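Local coordinates for sialidase domain-containing protein (Dyadobacter fermentans, PDB 5HX0) that is of unknown function but adopts a six-bladed beta-propeller of the sialidase type and may therefore bind or process glycans, at residues S96-V101 against L115-P120; A140-A145 against P205-G210; A74-P79 against G123-C128; A58-V63 against L366-A371. All blocks are in the same frame, centred on the assembly; numbering follows the deposited sequence.

Contact 1. Residues S96-V101 against L115-P120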
loop_
_atom_site.group_PDB
_atom_site.type_symbol
_atom_site.label_atom_id
_atom_site.label_comp_id
_atom_site.label_asym_id
_atom_site.label_seq_id
_atom_site.Cartn_x
_atom_site.Cartn_y
_atom_site.Cartn_z
ATOM N N SER A 96 -6.172 4.171 0.280
ATOM C CA SER A 96 -6.310 4.463 -1.142
ATOM C C SER A 96 -4.924 4.427 -1.782
ATOM O O SER A 96 -3.990 5.111 -1.326
ATOM C CB SER A 96 -7.005 5.810 -1.381
ATOM O OG SER A 96 -6.220 6.921 -0.927
ATOM N N TYR A 97 -4.776 3.579 -2.794
ATOM C CA TYR A 97 -3.518 3.362 -3.487
ATOM C C TYR A 97 -3.607 3.813 -4.937
ATOM O O TYR A 97 -4.686 3.927 -5.513
ATOM C CB TYR A 97 -3.118 1.879 -3.463
ATOM C CG TYR A 97 -3.042 1.265 -2.074
ATOM C CD1 TYR A 97 -2.699 2.030 -0.967
ATOM C CD2 TYR A 97 -3.317 -0.085 -1.883
ATOM C CE1 TYR A 97 -2.616 1.458 0.320
ATOM C CE2 TYR A 97 -3.242 -0.672 -0.616
ATOM C CZ TYR A 97 -2.894 0.091 0.481
ATOM O OH TYR A 97 -2.833 -0.519 1.735
ATOM N N LEU A 98 -2.448 4.049 -5.530
ATOM C CA LEU A 98 -2.359 4.339 -6.957
ATOM C C LEU A 98 -2.128 3.022 -7.687
ATOM O O LEU A 98 -1.127 2.340 -7.434
ATOM C CB LEU A 98 -1.230 5.334 -7.226
ATOM C CG LEU A 98 -1.202 6.633 -6.387
ATOM C CD1 LEU A 98 -0.105 7.592 -6.910
ATOM C CD2 LEU A 98 -2.561 7.349 -6.348
ATOM N N VAL A 99 -3.053 2.651 -8.577
ATOM C CA VAL A 99 -2.974 1.378 -9.290
ATOM C C VAL A 99 -3.179 1.619 -10.782
ATOM O O VAL A 99 -3.559 2.709 -11.214
ATOM C CB VAL A 99 -4.004 0.350 -8.756
ATOM C CG1 VAL A 99 -3.797 0.097 -7.258
ATOM C CG2 VAL A 99 -5.405 0.816 -9.009
ATOM N N SER A 100 -2.953 0.570 -11.578
ATOM C CA SER A 100 -3.117 0.683 -13.023
ATOM C C SER A 100 -3.719 -0.581 -13.620
ATOM O O SER A 100 -3.559 -1.682 -13.082
ATOM C CB SER A 100 -1.771 0.953 -13.734
ATOM O OG SER A 100 -0.920 -0.168 -13.570
ATOM N N VAL A 101 -4.388 -0.408 -14.768
ATOM C CA VAL A 101 -4.728 -1.511 -15.656
ATOM C C VAL A 101 -4.202 -1.133 -17.030
ATOM O O VAL A 101 -3.872 0.029 -17.291
ATOM C CB VAL A 101 -6.248 -1.835 -15.706
ATOM C CG1 VAL A 101 -6.721 -2.449 -14.351
ATOM C CG2 VAL A 101 -7.054 -0.587 -16.042
ATOM N N LEU A 115 0.007 -2.397 -8.699
ATOM C CA LEU A 115 0.265 -1.274 -7.811
ATOM C C LEU A 115 1.318 -0.353 -8.412
ATOM O O LEU A 115 2.402 -0.800 -8.802
ATOM C CB LEU A 115 0.728 -1.766 -6.442
ATOM C CG LEU A 115 0.945 -0.604 -5.470
ATOM C CD1 LEU A 115 -0.353 -0.099 -4.918
ATOM C CD2 LEU A 115 1.824 -1.032 -4.356
ATOM N N ILE A 116 0.979 0.925 -8.521
ATOM C CA ILE A 116 1.977 1.956 -8.789
ATOM C C ILE A 116 2.587 2.459 -7.487
ATOM O O ILE A 116 3.808 2.546 -7.350
ATOM C CB ILE A 116 1.366 3.125 -9.596
ATOM C CG1 ILE A 116 0.981 2.678 -11.008
ATOM C CG2 ILE A 116 2.373 4.299 -9.661
ATOM C CD1 ILE A 116 0.135 3.743 -11.783
ATOM N N TYR A 117 1.753 2.765 -6.498
ATOM C CA TYR A 117 2.292 3.355 -5.280
ATOM C C TYR A 117 1.318 3.270 -4.119
ATOM O O TYR A 117 0.128 3.568 -4.272
ATOM C CB TYR A 117 2.643 4.814 -5.522
ATOM C CG TYR A 117 3.352 5.474 -4.353
ATOM C CD1 TYR A 117 4.625 5.067 -3.964
ATOM C CD2 TYR A 117 2.759 6.536 -3.675
ATOM C CE1 TYR A 117 5.281 5.688 -2.899
ATOM C CE2 TYR A 117 3.403 7.170 -2.617
ATOM C CZ TYR A 117 4.666 6.734 -2.235
ATOM O OH TYR A 117 5.296 7.359 -1.185
ATOM N N SER A 118 1.840 2.883 -2.957
ATOM C CA SER A 118 1.143 3.012 -1.681
ATOM C C SER A 118 2.002 3.869 -0.763
ATOM O O SER A 118 3.141 3.503 -0.446
ATOM C CB SER A 118 0.873 1.648 -1.050
ATOM O OG SER A 118 2.021 0.818 -1.119
ATOM N N HIS A 119 1.473 4.999 -0.355
ATOM C CA HIS A 119 2.269 5.945 0.432
ATOM C C HIS A 119 2.451 5.404 1.852
ATOM O O HIS A 119 1.486 4.940 2.460
ATOM C CB HIS A 119 1.556 7.298 0.444
ATOM C CG HIS A 119 2.411 8.461 0.848
ATOM N ND1 HIS A 119 3.710 8.638 0.406
ATOM C CD2 HIS A 119 2.128 9.530 1.629
ATOM C CE1 HIS A 119 4.179 9.773 0.896
ATOM N NE2 HIS A 119 3.239 10.332 1.639
ATOM N N PRO A 120 3.663 5.420 2.405
ATOM C CA PRO A 120 3.841 4.909 3.780
ATOM C C PRO A 120 3.074 5.696 4.830
ATOM O O PRO A 120 2.819 5.168 5.922
ATOM C CB PRO A 120 5.363 5.017 3.994
ATOM C CG PRO A 120 5.930 4.869 2.585
ATOM C CD PRO A 120 4.951 5.708 1.754
HETATM O O HOH W 1 -1.346 5.644 -0.293
#
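L98 and Y117 form the hydrogen-bonded pair of the hairpin 97-103/114-117, and the close part of the contact is the bonded bulge here with the neighbouring contacts of Y97, L115 and S118. L98 O accepts from both I116 N (2.8 Å) and Y117 N (3.1 Å), the two donors arriving from the same face of its plane. L98 N returns a nearly straight bond (164°) to Y117 O at 2.9 Å. I116 and Y117 thus both face L98, a classic beta bulge that shifts the register and sets V99 against L115 as a non-hydrogen-bonded pair. L115 CD1 lies 3.7 Å from Y97 CB and also reaches V99 CG1. S118 CB sits over one face of the Y97 ring, 4.0 Å from its centroid. The other end is looser: past S118 the chains part, and a water joins S96 O to H119 N. Y117 CG is anti to the backbone N (chi1 -174°), which starts its partly exposed side chain away from the strand 97-101; its OH pairs with H119 ND1 at 2.6 Å. Main-chain bonds therefore hold this outer hairpin, while the hydroxyls of Y97 and S118 reach H119 O and S118 of the second subunit.

Contact 2. Residues A140-A145 against P205-G210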
loop_
_atom_site.group_PDB
_atom_site.type_symbol
_atom_site.label_atom_id
_atom_site.label_comp_id
_atom_site.label_asym_id
_atom_site.label_seq_id
_atom_site.Cartn_x
_atom_site.Cartn_y
_atom_site.Cartn_z
ATOM N N ALA A 140 2.072 12.171 -10.883
ATOM C CA ALA A 140 1.832 13.106 -9.793
ATOM C C ALA A 140 0.684 12.615 -8.921
ATOM O O ALA A 140 -0.266 11.974 -9.396
ATOM C CB ALA A 140 1.511 14.498 -10.339
ATOM N N SER A 141 0.785 12.900 -7.629
ATOM C CA SER A 141 -0.283 12.517 -6.705
ATOM C C SER A 141 -0.286 13.513 -5.548
ATOM O O SER A 141 0.463 14.500 -5.551
ATOM C CB SER A 141 -0.081 11.065 -6.239
ATOM O OG SER A 141 -1.129 10.654 -5.373
ATOM N N TYR A 142 -1.120 13.238 -4.548
ATOM C CA TYR A 142 -1.124 13.968 -3.286
ATOM C C TYR A 142 -1.833 13.095 -2.263
ATOM O O TYR A 142 -2.466 12.100 -2.617
ATOM C CB TYR A 142 -1.774 15.351 -3.406
ATOM C CG TYR A 142 -3.157 15.406 -4.054
ATOM C CD1 TYR A 142 -4.302 15.345 -3.270
ATOM C CD2 TYR A 142 -3.307 15.581 -5.435
ATOM C CE1 TYR A 142 -5.565 15.439 -3.827
ATOM C CE2 TYR A 142 -4.588 15.666 -6.009
ATOM C CZ TYR A 142 -5.704 15.587 -5.185
ATOM O OH TYR A 142 -6.983 15.664 -5.698
ATOM N N GLY A 143 -1.687 13.445 -0.976
ATOM C CA GLY A 143 -2.014 12.509 0.084
ATOM C C GLY A 143 -2.788 13.097 1.253
ATOM O O GLY A 143 -2.846 14.323 1.460
ATOM N N TRP A 144 -3.345 12.169 2.050
ATOM C CA TRP A 144 -4.109 12.442 3.264
ATOM C C TRP A 144 -3.586 11.567 4.388
ATOM O O TRP A 144 -3.474 10.347 4.217
ATOM C CB TRP A 144 -5.603 12.127 3.068
ATOM C CG TRP A 144 -6.288 13.053 2.132
ATOM C CD1 TRP A 144 -6.580 12.831 0.813
ATOM C CD2 TRP A 144 -6.773 14.369 2.445
ATOM N NE1 TRP A 144 -7.223 13.940 0.288
ATOM C CE2 TRP A 144 -7.350 14.891 1.271
ATOM C CE3 TRP A 144 -6.764 15.154 3.605
ATOM C CZ2 TRP A 144 -7.933 16.166 1.225
ATOM C CZ3 TRP A 144 -7.339 16.411 3.564
ATOM C CH2 TRP A 144 -7.914 16.909 2.382
ATOM N N ALA A 145 -3.317 12.163 5.547
ATOM C CA ALA A 145 -2.879 11.387 6.699
ATOM C C ALA A 145 -4.008 11.275 7.717
ATOM O O ALA A 145 -4.924 12.099 7.755
ATOM C CB ALA A 145 -1.626 12.021 7.332
ATOM N N PRO A 205 3.942 20.716 0.107
ATOM C CA PRO A 205 4.337 20.622 -1.309
ATOM C C PRO A 205 3.156 20.873 -2.240
ATOM O O PRO A 205 2.040 20.412 -1.992
ATOM C CB PRO A 205 4.836 19.176 -1.438
ATOM C CG PRO A 205 5.130 18.721 -0.009
ATOM C CD PRO A 205 4.093 19.430 0.811
ATOM N N ALA A 206 3.424 21.568 -3.346
ATOM C CA ALA A 206 2.374 21.823 -4.331
ATOM C C ALA A 206 1.863 20.514 -4.962
ATOM O O ALA A 206 2.497 19.466 -4.893
ATOM C CB ALA A 206 2.892 22.766 -5.420
ATOM N N TYR A 207 0.715 20.607 -5.637
ATOM C CA TYR A 207 -0.044 19.425 -6.065
ATOM C C TYR A 207 -1.121 19.904 -7.033
ATOM O O TYR A 207 -1.470 21.087 -7.051
ATOM C CB TYR A 207 -0.713 18.714 -4.866
ATOM C CG TYR A 207 -1.788 19.611 -4.290
ATOM C CD1 TYR A 207 -1.448 20.628 -3.413
ATOM C CD2 TYR A 207 -3.132 19.515 -4.712
ATOM C CE1 TYR A 207 -2.399 21.509 -2.932
ATOM C CE2 TYR A 207 -4.088 20.393 -4.243
ATOM C CZ TYR A 207 -3.715 21.397 -3.353
ATOM O OH TYR A 207 -4.641 22.305 -2.877
ATOM N N ASN A 208 -1.678 18.972 -7.801
ATOM C CA ASN A 208 -2.967 19.233 -8.439
ATOM C C ASN A 208 -3.512 17.935 -9.018
ATOM O O ASN A 208 -2.819 16.914 -9.078
ATOM C CB ASN A 208 -2.886 20.292 -9.549
ATOM C CG ASN A 208 -4.144 21.146 -9.606
ATOM O OD1 ASN A 208 -5.148 20.812 -8.969
ATOM N ND2 ASN A 208 -4.099 22.235 -10.372
ATOM N N ARG A 209 -4.766 17.994 -9.459
ATOM C CA ARG A 209 -5.256 17.066 -10.467
ATOM C C ARG A 209 -5.304 17.818 -11.789
ATOM O O ARG A 209 -5.889 18.904 -11.864
ATOM C CB ARG A 209 -6.642 16.490 -10.128
ATOM C CG ARG A 209 -7.123 15.397 -11.136
ATOM C CD ARG A 209 -7.725 16.000 -12.441
ATOM N NE ARG A 209 -8.219 14.969 -13.353
ATOM C CZ ARG A 209 -8.662 15.198 -14.587
ATOM N NH1 ARG A 209 -9.127 14.178 -15.314
ATOM N NH2 ARG A 209 -8.626 16.430 -15.114
ATOM N N GLY A 210 -4.719 17.231 -12.821
ATOM C CA GLY A 210 -4.710 17.832 -14.146
ATOM C C GLY A 210 -3.492 17.378 -14.919
ATOM O O GLY A 210 -2.548 16.819 -14.365
HETATM O O HOH W 2 -0.274 16.349 -7.577
#
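S141 O is bonded by a water 2.8 Å away, which also accepts from N208 N at 3.0 Å. This one molecule bridges the strand 140-145 to the irregular segment 205-210, and it lies in the plane of the Y142 ring, at its edge. Direct contact between the two segments is mostly aromatic. Y142 and Y207 meet CB to CB at 3.8 Å, and their rings form an edge-to-face pair, centroids 5.3 Å apart and planes at 58°. Y207 supplies the edge: its CD2 stands over one face of Y142, displaced toward the rim. In both tyrosines CG lies between the backbone N and the carbonyl carbon (chi1 51° in Y142, 67° in Y207). At the edge of Y142, CE2 comes within 3.8 Å of N208 O. The side chains of the next two residues turn elsewhere: N208 ND2 bonds V223 O and N264 O, and R209 NH1 bonds P369 O. A bound acetate lies by Y142 and a tetraethylene glycol by Y207, both probably from the crystallisation liquor. The arrangement, a blade strand packed against the connection leading into the next blade, is typical of beta-propellers, and here it is consistent with the wall of a ligand pocket.

Contact 3. Residues A74-P79 against G123-C128. With ACT (acetate ion), chain D.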
loop_
_atom_site.group_PDB
_atom_site.type_symbol
_atom_site.label_atom_id
_atom_site.label_comp_id
_atom_site.label_asym_id
_atom_site.label_seq_id
_atom_site.Cartn_x
_atom_site.Cartn_y
_atom_site.Cartn_z
ATOM N N ALA A 74 -3.821 4.774 -15.029
ATOM C CA ALA A 74 -3.635 4.843 -13.578
ATOM C C ALA A 74 -4.910 5.363 -12.945
ATOM O O ALA A 74 -5.585 6.216 -13.528
ATOM C CB ALA A 74 -2.481 5.780 -13.217
ATOM N N PHE A 75 -5.241 4.854 -11.759
ATOM C CA PHE A 75 -6.390 5.386 -11.040
ATOM C C PHE A 75 -6.207 5.159 -9.548
ATOM O O PHE A 75 -5.316 4.430 -9.097
ATOM C CB PHE A 75 -7.732 4.785 -11.536
ATOM C CG PHE A 75 -7.837 3.278 -11.388
ATOM C CD1 PHE A 75 -7.227 2.435 -12.311
ATOM C CD2 PHE A 75 -8.576 2.715 -10.360
ATOM C CE1 PHE A 75 -7.328 1.058 -12.214
ATOM C CE2 PHE A 75 -8.692 1.329 -10.253
ATOM C CZ PHE A 75 -8.075 0.502 -11.176
ATOM N N ARG A 76 -7.037 5.856 -8.784
ATOM C CA ARG A 76 -7.100 5.698 -7.336
ATOM C C ARG A 76 -8.051 4.559 -7.015
ATOM O O ARG A 76 -9.204 4.566 -7.462
ATOM C CB ARG A 76 -7.607 6.988 -6.676
ATOM C CG ARG A 76 -7.781 6.895 -5.134
ATOM C CD ARG A 76 -8.502 8.157 -4.617
ATOM N NE ARG A 76 -8.598 8.222 -3.145
ATOM C CZ ARG A 76 -9.595 7.700 -2.431
ATOM N NH1 ARG A 76 -10.592 7.037 -3.031
ATOM N NH2 ARG A 76 -9.598 7.831 -1.106
ATOM N N ARG A 77 -7.585 3.602 -6.212
ATOM C CA ARG A 77 -8.442 2.527 -5.726
ATOM C C ARG A 77 -8.450 2.520 -4.205
ATOM O O ARG A 77 -7.391 2.568 -3.569
ATOM C CB ARG A 77 -8.013 1.160 -6.268
ATOM C CG ARG A 77 -9.079 0.098 -5.981
ATOM C CD ARG A 77 -8.775 -1.232 -6.673
ATOM N NE ARG A 77 -7.678 -1.929 -5.996
ATOM C CZ ARG A 77 -7.398 -3.219 -6.152
ATOM N NH1 ARG A 77 -6.368 -3.765 -5.490
ATOM N NH2 ARG A 77 -8.150 -3.961 -6.958
ATOM N N ALA A 78 -9.645 2.474 -3.632
ATOM C CA ALA A 78 -9.846 2.455 -2.190
ATOM C C ALA A 78 -11.027 1.542 -1.896
ATOM O O ALA A 78 -11.844 1.271 -2.786
ATOM C CB ALA A 78 -10.115 3.869 -1.649
ATOM N N PRO A 79 -11.148 1.047 -0.663
ATOM C CA PRO A 79 -12.335 0.259 -0.324
ATOM C C PRO A 79 -13.601 1.053 -0.583
ATOM O O PRO A 79 -13.668 2.250 -0.297
ATOM C CB PRO A 79 -12.156 -0.037 1.173
ATOM C CG PRO A 79 -10.679 0.020 1.400
ATOM C CD PRO A 79 -10.173 1.097 0.451
ATOM N N GLY A 123 -3.186 7.824 2.626
ATOM C CA GLY A 123 -3.878 7.532 1.375
ATOM C C GLY A 123 -3.468 8.480 0.258
ATOM O O GLY A 123 -3.141 9.650 0.495
ATOM N N SER A 124 -3.455 7.955 -0.973
ATOM C CA SER A 124 -2.990 8.704 -2.139
ATOM C C SER A 124 -4.137 9.004 -3.099
ATOM O O SER A 124 -5.099 8.238 -3.198
ATOM C CB SER A 124 -1.893 7.925 -2.857
ATOM O OG SER A 124 -0.796 7.735 -1.985
ATOM N N GLN A 125 -4.022 10.109 -3.835
ATOM C CA GLN A 125 -5.130 10.612 -4.650
ATOM C C GLN A 125 -4.760 10.717 -6.127
ATOM O O GLN A 125 -3.583 10.751 -6.491
ATOM C CB GLN A 125 -5.541 12.006 -4.185
ATOM C CG GLN A 125 -5.894 12.066 -2.699
ATOM C CD GLN A 125 -7.107 11.229 -2.402
ATOM O OE1 GLN A 125 -7.014 10.195 -1.749
ATOM N NE2 GLN A 125 -8.263 11.662 -2.901
ATOM N N ASP A 126 -5.799 10.823 -6.961
ATOM C CA ASP A 126 -5.736 11.348 -8.327
ATOM C C ASP A 126 -4.378 11.193 -9.020
ATOM O O ASP A 126 -3.680 12.193 -9.236
ATOM C CB ASP A 126 -6.090 12.840 -8.330
ATOM C CG ASP A 126 -7.432 13.136 -7.672
ATOM O OD1 ASP A 126 -7.874 12.356 -6.810
ATOM O OD2 ASP A 126 -8.047 14.174 -8.016
ATOM N N PRO A 127 -3.959 9.988 -9.389
ATOM C CA PRO A 127 -2.678 9.859 -10.105
ATOM C C PRO A 127 -2.770 10.536 -11.462
ATOM O O PRO A 127 -3.665 10.244 -12.254
ATOM C CB PRO A 127 -2.500 8.342 -10.255
ATOM C CG PRO A 127 -3.979 7.820 -10.299
ATOM C CD PRO A 127 -4.749 8.736 -9.376
ATOM N N CYS A 128 -1.825 11.425 -11.742
ATOM C CA CYS A 128 -1.795 12.139 -13.009
ATOM C C CYS A 128 -0.520 11.765 -13.763
ATOM O O CYS A 128 0.568 12.186 -13.379
ATOM C CB CYS A 128 -1.885 13.647 -12.743
ATOM S SG CYS A 128 -3.570 14.057 -12.228
HETATM C C ACT D . -10.307 14.398 -5.172
HETATM O O ACT D . -9.229 13.927 -4.717
HETATM O OXT ACT D . -10.386 14.562 -6.429
HETATM C CH3 ACT D . -11.434 14.754 -4.247
HETATM O O HOH W 3 -7.188 8.999 0.597
#
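R76 and Q125 run alongside each other in the same direction, their flat ends turned by 63°. R76 is extended from CG to NE, whereas Q125 bends at chi2 (-64°), bringing CD back beside the arginine. R76 NE donates to Q125 OE1 at 2.9 Å; the donor stands above the amide plane and OE1 is slightly tilted from the guanidinium plane. A water at the guanidinium edge, in its plane, closes a small ring by donating to Q125 OE1 (2.6 Å) and accepting from R76 NH2 (3.2 Å). With OE1 held in this way, Q125 NE2 faces a bound acetate, probably from the crystallisation liquor, and donates to its O at 3.1 Å. The D126 carboxylate borders the same acetate. At the other end the packing is apolar: P127 presses its ring against the strand 74-79, with CG 3.5 Å from F75 CA and 3.9 Å from A74 CB. Between these two grips D126 N is buried with no partner in the model. The contact joins the second strand of one propeller blade to the broken innermost strand of the next, and Q125 and D126 line what is probably the sialidase-like pocket.

Contact 4. Residues A58-V63 against L366-A371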
loop_
_atom_site.group_PDB
_atom_site.type_symbol
_atom_site.label_atom_id
_atom_site.label_comp_id
_atom_site.label_asym_id
_atom_site.label_seq_id
_atom_site.Cartn_x
_atom_site.Cartn_y
_atom_site.Cartn_z
ATOM N N ALA A 58 -13.229 3.065 -7.376
ATOM C CA ALA A 58 -12.188 3.271 -8.380
ATOM C C ALA A 58 -12.477 4.590 -9.070
ATOM O O ALA A 58 -13.582 4.780 -9.591
ATOM C CB ALA A 58 -12.146 2.123 -9.401
ATOM N N ALA A 59 -11.510 5.511 -9.059
ATOM C CA ALA A 59 -11.836 6.863 -9.511
ATOM C C ALA A 59 -10.593 7.610 -9.985
ATOM O O ALA A 59 -9.462 7.209 -9.727
ATOM C CB ALA A 59 -12.538 7.651 -8.395
ATOM N N PHE A 60 -10.836 8.735 -10.677
ATOM C CA PHE A 60 -9.826 9.730 -11.034
ATOM C C PHE A 60 -8.750 9.139 -11.948
ATOM O O PHE A 60 -7.581 9.032 -11.541
ATOM C CB PHE A 60 -9.180 10.311 -9.750
ATOM C CG PHE A 60 -10.194 10.618 -8.644
ATOM C CD1 PHE A 60 -11.311 11.412 -8.911
ATOM C CD2 PHE A 60 -10.032 10.098 -7.368
ATOM C CE1 PHE A 60 -12.270 11.688 -7.913
ATOM C CE2 PHE A 60 -10.990 10.359 -6.354
ATOM C CZ PHE A 60 -12.101 11.165 -6.629
ATOM N N PRO A 61 -9.083 8.740 -13.172
ATOM C CA PRO A 61 -8.078 8.095 -14.031
ATOM C C PRO A 61 -7.209 9.083 -14.801
ATOM O O PRO A 61 -7.588 10.231 -15.074
ATOM C CB PRO A 61 -8.934 7.271 -14.998
ATOM C CG PRO A 61 -10.179 8.198 -15.212
ATOM C CD PRO A 61 -10.415 8.810 -13.827
ATOM N N SER A 62 -6.000 8.633 -15.130
ATOM C CA SER A 62 -5.232 9.245 -16.204
ATOM C C SER A 62 -4.656 8.113 -17.041
ATOM O O SER A 62 -4.563 6.969 -16.589
ATOM C CB SER A 62 -4.135 10.191 -15.687
ATOM O OG SER A 62 -3.157 9.499 -14.953
ATOM N N VAL A 63 -4.293 8.425 -18.278
ATOM C CA VAL A 63 -3.931 7.356 -19.211
ATOM C C VAL A 63 -2.943 7.866 -20.253
ATOM O O VAL A 63 -3.025 9.013 -20.715
ATOM C CB VAL A 63 -5.211 6.742 -19.835
ATOM C CG1 VAL A 63 -6.078 7.823 -20.509
ATOM C CG2 VAL A 63 -4.869 5.646 -20.825
ATOM N N LEU A 366 -18.563 10.998 -10.130
ATOM C CA LEU A 366 -18.142 10.483 -11.432
ATOM C C LEU A 366 -17.357 11.595 -12.113
ATOM O O LEU A 366 -17.248 12.701 -11.581
ATOM C CB LEU A 366 -19.346 10.036 -12.290
ATOM C CG LEU A 366 -20.542 10.996 -12.413
ATOM C CD1 LEU A 366 -20.245 12.221 -13.303
ATOM C CD2 LEU A 366 -21.807 10.276 -12.956
ATOM N N GLY A 367 -16.847 11.310 -13.315
ATOM C CA GLY A 367 -16.209 12.328 -14.129
ATOM C C GLY A 367 -14.702 12.211 -14.237
ATOM O O GLY A 367 -14.161 11.112 -14.420
ATOM N N TYR A 368 -14.007 13.341 -14.121
ATOM C CA TYR A 368 -12.555 13.398 -14.269
ATOM C C TYR A 368 -12.066 12.692 -15.543
ATOM O O TYR A 368 -11.207 11.808 -15.462
ATOM C CB TYR A 368 -11.876 12.805 -13.040
ATOM C CG TYR A 368 -11.902 13.694 -11.806
ATOM C CD1 TYR A 368 -13.103 14.126 -11.246
ATOM C CD2 TYR A 368 -10.713 14.124 -11.221
ATOM C CE1 TYR A 368 -13.132 14.952 -10.116
ATOM C CE2 TYR A 368 -10.723 14.942 -10.101
ATOM C CZ TYR A 368 -11.933 15.354 -9.555
ATOM O OH TYR A 368 -11.918 16.161 -8.439
ATOM N N PRO A 369 -12.574 13.070 -16.711
ATOM C CA PRO A 369 -12.132 12.382 -17.929
ATOM C C PRO A 369 -10.685 12.699 -18.293
ATOM O O PRO A 369 -10.126 13.743 -17.952
ATOM C CB PRO A 369 -13.109 12.876 -19.009
ATOM C CG PRO A 369 -13.506 14.251 -18.519
ATOM C CD PRO A 369 -13.563 14.122 -17.008
ATOM N N TRP A 370 -10.099 11.771 -19.042
ATOM C CA TRP A 370 -8.718 11.866 -19.498
ATOM C C TRP A 370 -8.624 11.085 -20.801
ATOM O O TRP A 370 -8.949 9.893 -20.825
ATOM C CB TRP A 370 -7.761 11.294 -18.432
ATOM C CG TRP A 370 -6.322 11.708 -18.587
ATOM C CD1 TRP A 370 -5.470 11.379 -19.605
ATOM C CD2 TRP A 370 -5.573 12.523 -17.680
ATOM N NE1 TRP A 370 -4.214 11.945 -19.377
ATOM C CE2 TRP A 370 -4.264 12.649 -18.198
ATOM C CE3 TRP A 370 -5.878 13.140 -16.460
ATOM C CZ2 TRP A 370 -3.260 13.368 -17.529
ATOM C CZ3 TRP A 370 -4.892 13.850 -15.812
ATOM C CH2 TRP A 370 -3.599 13.960 -16.341
ATOM N N ALA A 371 -8.206 11.744 -21.880
ATOM C CA ALA A 371 -8.240 11.129 -23.201
ATOM C C ALA A 371 -6.847 10.714 -23.655
ATOM O O ALA A 371 -5.837 11.306 -23.256
ATOM C CB ALA A 371 -8.856 12.073 -24.236
HETATM O O HOH W 4 -3.201 11.003 -22.596
#
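The Y368 ring carries F60 CD1 over its centre, 3.6 Å above the plane, in an edge-to-face pair with centroids 4.8 Å apart and planes at 60°. F60 supplies the edge, and one of its own faces is covered by A59 CB. Further along, the indole of W370 lies flat against the strand 58-63: S62 CB sits almost on the normal of the six-membered ring, 3.4 Å from its centroid, a CH-pi contact, and V63 N lies over the same indole face. V63 slides past the indole in the opposite direction, its CG1 3.7 Å from W370 CD1. A water in the plane of the indole, at its edge, donates to both V63 O and A371 O (2.7 Å each) and so bridges the two main chains. Between the aromatic groups P61 CD touches Y368 O at 3.5 Å. The strand axes run 8° from parallel and approach no closer than 6.2 Å; side chains and a water lie between them. Y368 OH bonds E265. Innermost strands of two adjoining blades packed in this way around the central axis are the hallmark of a beta-propeller, here where its first and last blades meet.

All four contacts are largely buried, but they differ in place: the centre of contact 4 lies about 7 Å from the centre of the chain, that of contact 1 about 16 Å. Contact 1 stays within one blade and relies on main-chain bonds. Contacts 1 and 3 both reach the second subunit, contact 1 with hydrogen bonds. Contacts 3 and 4 share that blade's sheet and tie it to its two neighbours, contact 3 through an arginine-glutamine bond and a proline, contact 4 through aromatic faces. Contact 2 adds the next connection round the ring through a water and a tyrosine pair. R209 bonds P369 O and packs on D126, so contacts 2, 3 and 4 converge near the probable pocket.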